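Local structure of geranyl diphosphate synthase small subunit (Antirrhinum majus, 3QKC) at residues T47-V60 with L183-C197. The protein probably serves as the non-catalytic partner of a heterodimeric prenyltransferase, steering its catalytic large subunit toward geranyl diphosphate, the C10 precursor of monoterpenes. Numbering follows the deposited sequence.
Sequences TSASALCVAACELV and LHACGAACGAILGGC
Gly187 and Gly191 let the C-terminal part of helix 169-195 settle almost backbone to backbone on helix 48-59. The axes of the two segments come within 6.9 Å of each other. Their crossing angle is -31°. Three CA-H...O contacts run through the interface: Cys53 CA to Gly187 O at 3.2 Å, Gly191 CA to Cys53 O, and Cys57 CA to Gly191 O. Ala56 CB also lies against the CA of Gly191, and Val60 CG2 rests on the CA of Gly195 at 3.7 Å.

Both cysteines of helix 48-59 turn SG anti to the backbone N (chi1 -175° each), which lays the sulfurs alongside the partner helix: Cys53 SG borders Gly187 O and Cys190 CB, Cys57 SG the CA of Gly195. Beside the glycine seam, Leu52 CD2 packs on Ala188 CB at 3.9 Å. Past the helix ends, Val60 CG1 meets Cys197 SG.

At the N-terminal end of helix 48-59 the His184 ring is fixed from several directions. Ala49 CB sits over one face in a CH-pi contact, 3.6 Å from the ring centroid, while Ser48 OG meets NE2 in the ring plane through a 2.7 Å hydrogen bond. On its other nitrogen, ND1, the ring is hydrogen-bonded to Glu180 O one turn earlier, which restrains its rotation; Thr47 OG1 caps Ala49 N at 3.1 Å.

Helices 5-24 and 68-85 pack against helix 48-59, and helix 134-148 against helix 169-195, placing the pair inside the all-helical isoprenyl diphosphate synthase fold. The glycines of helix 169-195, Gly187, Gly191 and Gly195, form a GxxxGxxxG pattern characteristic of close helix-helix packing.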
loop_
_atom_site.group_PDB
_atom_site.type_symbol
_atom_site.label_atom_id
_atom_site.label_comp_id
_atom_site.label_asym_id
_atom_site.label_seq_id
_atom_site.Cartn_x
_atom_site.Cartn_y
_atom_site.Cartn_z
ATOM N N THR A 47 2.763 18.150 3.834
ATOM C CA THR A 47 3.184 17.859 5.196
ATOM C C THR A 47 4.673 18.069 5.286
ATOM O O THR A 47 5.406 17.681 4.370
ATOM C CB THR A 47 2.848 16.430 5.669
ATOM O OG1 THR A 47 3.596 16.156 6.864
ATOM C CG2 THR A 47 3.214 15.372 4.598
ATOM N N SER A 48 5.107 18.677 6.391
ATOM C CA SER A 48 6.524 18.904 6.664
ATOM C C SER A 48 7.332 17.607 6.837
ATOM O O SER A 48 8.567 17.643 6.801
ATOM C CB SER A 48 6.690 19.792 7.897
ATOM O OG SER A 48 6.060 19.217 9.020
ATOM N N ALA A 49 6.629 16.484 7.024
ATOM C CA ALA A 49 7.236 15.136 7.063
ATOM C C ALA A 49 7.996 14.795 5.791
ATOM O O ALA A 49 9.027 14.149 5.854
ATOM C CB ALA A 49 6.173 14.045 7.363
ATOM N N SER A 50 7.491 15.245 4.646
ATOM C CA SER A 50 8.182 15.087 3.358
ATOM C C SER A 50 9.502 15.839 3.270
ATOM O O SER A 50 10.499 15.295 2.780
ATOM C CB SER A 50 7.279 15.506 2.198
ATOM O OG SER A 50 6.092 14.771 2.227
ATOM N N ALA A 51 9.523 17.091 3.710
ATOM C CA ALA A 51 10.793 17.834 3.712
ATOM C C ALA A 51 11.773 17.270 4.737
ATOM O O ALA A 51 12.978 17.266 4.498
ATOM C CB ALA A 51 10.571 19.316 3.949
ATOM N N LEU A 52 11.272 16.804 5.886
ATOM C CA LEU A 52 12.167 16.213 6.891
ATOM C C LEU A 52 12.926 15.003 6.314
ATOM O O LEU A 52 14.112 14.811 6.591
ATOM C CB LEU A 52 11.407 15.824 8.157
ATOM C CG LEU A 52 12.168 15.187 9.321
ATOM C CD1 LEU A 52 13.363 16.059 9.749
ATOM C CD2 LEU A 52 11.246 14.895 10.510
ATOM N N CYS A 53 12.234 14.199 5.511
ATOM C CA CYS A 53 12.870 13.076 4.837
ATOM C C CYS A 53 14.110 13.488 4.074
ATOM O O CYS A 53 15.172 12.907 4.268
ATOM C CB CYS A 53 11.903 12.386 3.889
ATOM S SG CYS A 53 12.661 10.909 3.160
ATOM N N VAL A 54 13.983 14.501 3.223
ATOM C CA VAL A 54 15.130 14.984 2.456
ATOM C C VAL A 54 16.228 15.562 3.363
ATOM O O VAL A 54 17.428 15.252 3.186
ATOM C CB VAL A 54 14.725 15.993 1.371
ATOM C CG1 VAL A 54 15.961 16.551 0.657
ATOM C CG2 VAL A 54 13.787 15.333 0.344
ATOM N N ALA A 55 15.810 16.370 4.339
ATOM C CA ALA A 55 16.742 17.067 5.219
ATOM C C ALA A 55 17.504 16.103 6.118
ATOM O O ALA A 55 18.683 16.335 6.422
ATOM C CB ALA A 55 16.024 18.099 6.048
ATOM N N ALA A 56 16.830 15.029 6.531
ATOM C CA ALA A 56 17.450 13.997 7.359
ATOM C C ALA A 56 18.539 13.280 6.571
ATOM O O ALA A 56 19.613 13.006 7.102
ATOM C CB ALA A 56 16.404 13.001 7.883
ATOM N N CYS A 57 18.255 13.012 5.297
ATOM C CA CYS A 57 19.195 12.379 4.375
ATOM C C CYS A 57 20.444 13.223 4.151
ATOM O O CYS A 57 21.557 12.702 4.159
ATOM C CB CYS A 57 18.512 12.074 3.039
ATOM S SG CYS A 57 19.547 11.152 1.893
ATOM N N GLU A 58 20.248 14.522 3.958
ATOM C CA GLU A 58 21.353 15.465 3.776
ATOM C C GLU A 58 22.180 15.635 5.054
ATOM O O GLU A 58 23.423 15.596 5.014
ATOM C CB GLU A 58 20.839 16.808 3.251
ATOM C CG GLU A 58 20.382 16.744 1.801
ATOM C CD GLU A 58 19.886 18.084 1.260
ATOM O OE1 GLU A 58 19.832 18.236 0.021
ATOM O OE2 GLU A 58 19.542 18.981 2.058
ATOM N N LEU A 59 21.485 15.804 6.179
ATOM C CA LEU A 59 22.108 15.800 7.506
ATOM C C LEU A 59 23.212 14.742 7.673
ATOM O O LEU A 59 24.232 15.015 8.286
ATOM C CB LEU A 59 21.051 15.613 8.602
ATOM C CG LEU A 59 21.525 15.544 10.061
ATOM C CD1 LEU A 59 22.285 16.799 10.463
ATOM C CD2 LEU A 59 20.360 15.306 11.005
ATOM N N VAL A 60 23.002 13.544 7.136
ATOM C CA VAL A 60 23.960 12.444 7.330
ATOM C C VAL A 60 24.878 12.183 6.132
ATOM O O VAL A 60 25.625 11.203 6.117
ATOM C CB VAL A 60 23.262 11.118 7.781
ATOM C CG1 VAL A 60 22.572 11.307 9.132
ATOM C CG2 VAL A 60 22.283 10.636 6.735
ATOM N N LEU A 183 4.198 9.791 10.747
ATOM C CA LEU A 183 4.596 10.267 9.409
ATOM C C LEU A 183 5.965 10.946 9.424
ATOM O O LEU A 183 6.808 10.641 8.585
ATOM C CB LEU A 183 3.526 11.155 8.787
ATOM C CG LEU A 183 3.324 11.201 7.266
ATOM C CD1 LEU A 183 3.472 9.868 6.585
ATOM C CD2 LEU A 183 1.946 11.765 6.987
ATOM N N HIS A 184 6.217 11.822 10.396
ATOM C CA HIS A 184 7.536 12.464 10.492
ATOM C C HIS A 184 8.657 11.461 10.866
ATOM O O HIS A 184 9.762 11.502 10.304
ATOM C CB HIS A 184 7.488 13.628 11.477
ATOM C CG HIS A 184 6.782 14.844 10.953
ATOM N ND1 HIS A 184 5.422 14.883 10.728
ATOM C CD2 HIS A 184 7.255 16.076 10.628
ATOM C CE1 HIS A 184 5.090 16.085 10.284
ATOM N NE2 HIS A 184 6.180 16.828 10.225
ATOM N N ALA A 185 8.353 10.568 11.811
ATOM C CA ALA A 185 9.287 9.533 12.237
ATOM C C ALA A 185 9.778 8.719 11.031
ATOM O O ALA A 185 10.979 8.548 10.831
ATOM C CB ALA A 185 8.630 8.626 13.284
ATOM N N CYS A 186 8.832 8.271 10.211
ATOM C CA CYS A 186 9.105 7.535 8.988
ATOM C C CYS A 186 9.919 8.349 7.990
ATOM O O CYS A 186 10.908 7.856 7.413
ATOM C CB CYS A 186 7.789 7.102 8.357
ATOM S SG CYS A 186 7.961 6.466 6.678
ATOM N N GLY A 187 9.491 9.579 7.754
ATOM C CA GLY A 187 10.256 10.484 6.911
ATOM C C GLY A 187 11.708 10.583 7.352
ATOM O O GLY A 187 12.623 10.413 6.549
ATOM N N ALA A 188 11.913 10.858 8.640
ATOM C CA ALA A 188 13.255 11.050 9.174
ATOM C C ALA A 188 14.048 9.754 9.076
ATOM O O ALA A 188 15.206 9.762 8.656
ATOM C CB ALA A 188 13.178 11.524 10.593
ATOM N N ALA A 189 13.417 8.636 9.430
ATOM C CA ALA A 189 14.099 7.341 9.406
ATOM C C ALA A 189 14.494 6.922 7.987
ATOM O O ALA A 189 15.590 6.384 7.792
ATOM C CB ALA A 189 13.261 6.268 10.084
ATOM N N CYS A 190 13.615 7.169 7.012
ATOM C CA CYS A 190 13.924 6.923 5.587
ATOM C C CYS A 190 15.095 7.772 5.117
ATOM O O CYS A 190 16.024 7.273 4.496
ATOM C CB CYS A 190 12.723 7.233 4.701
ATOM S SG CYS A 190 11.455 5.968 4.672
ATOM N N GLY A 191 15.036 9.068 5.400
ATOM C CA GLY A 191 16.158 9.955 5.123
ATOM C C GLY A 191 17.470 9.358 5.597
ATOM O O GLY A 191 18.429 9.230 4.825
ATOM N N ALA A 192 17.492 8.959 6.865
ATOM C CA ALA A 192 18.692 8.435 7.489
ATOM C C ALA A 192 19.132 7.113 6.856
ATOM O O ALA A 192 20.314 6.919 6.578
ATOM C CB ALA A 192 18.481 8.297 9.011
ATOM N N ILE A 193 18.172 6.220 6.599
ATOM C CA ILE A 193 18.466 4.924 6.002
ATOM C C ILE A 193 19.082 5.133 4.632
ATOM O O ILE A 193 20.124 4.544 4.310
ATOM C CB ILE A 193 17.212 4.012 5.888
ATOM C CG1 ILE A 193 16.833 3.437 7.262
ATOM C CG2 ILE A 193 17.465 2.857 4.907
ATOM C CD1 ILE A 193 15.356 2.999 7.364
ATOM N N LEU A 194 18.448 5.991 3.842
ATOM C CA LEU A 194 18.902 6.244 2.477
ATOM C C LEU A 194 20.186 7.036 2.496
ATOM O O LEU A 194 21.001 6.930 1.587
ATOM C CB LEU A 194 17.803 6.930 1.649
ATOM C CG LEU A 194 16.585 5.988 1.526
ATOM C CD1 LEU A 194 15.274 6.730 1.197
ATOM C CD2 LEU A 194 16.857 4.867 0.513
ATOM N N GLY A 195 20.379 7.793 3.572
ATOM C CA GLY A 195 21.587 8.580 3.745
ATOM C C GLY A 195 22.791 7.716 4.078
ATOM O O GLY A 195 23.917 8.189 4.007
ATOM N N GLY A 196 22.550 6.451 4.429
ATOM C CA GLY A 196 23.615 5.546 4.859
ATOM C C GLY A 196 24.021 5.949 6.258
ATOM O O GLY A 196 24.807 6.878 6.445
ATOM N N CYS A 197 23.476 5.258 7.247
ATOM C CA CYS A 197 23.518 5.768 8.609
ATOM C C CYS A 197 23.800 4.657 9.595
ATOM O O CYS A 197 23.603 3.487 9.281
ATOM C CB CYS A 197 22.161 6.384 8.937
ATOM S SG CYS A 197 22.210 7.920 9.825
#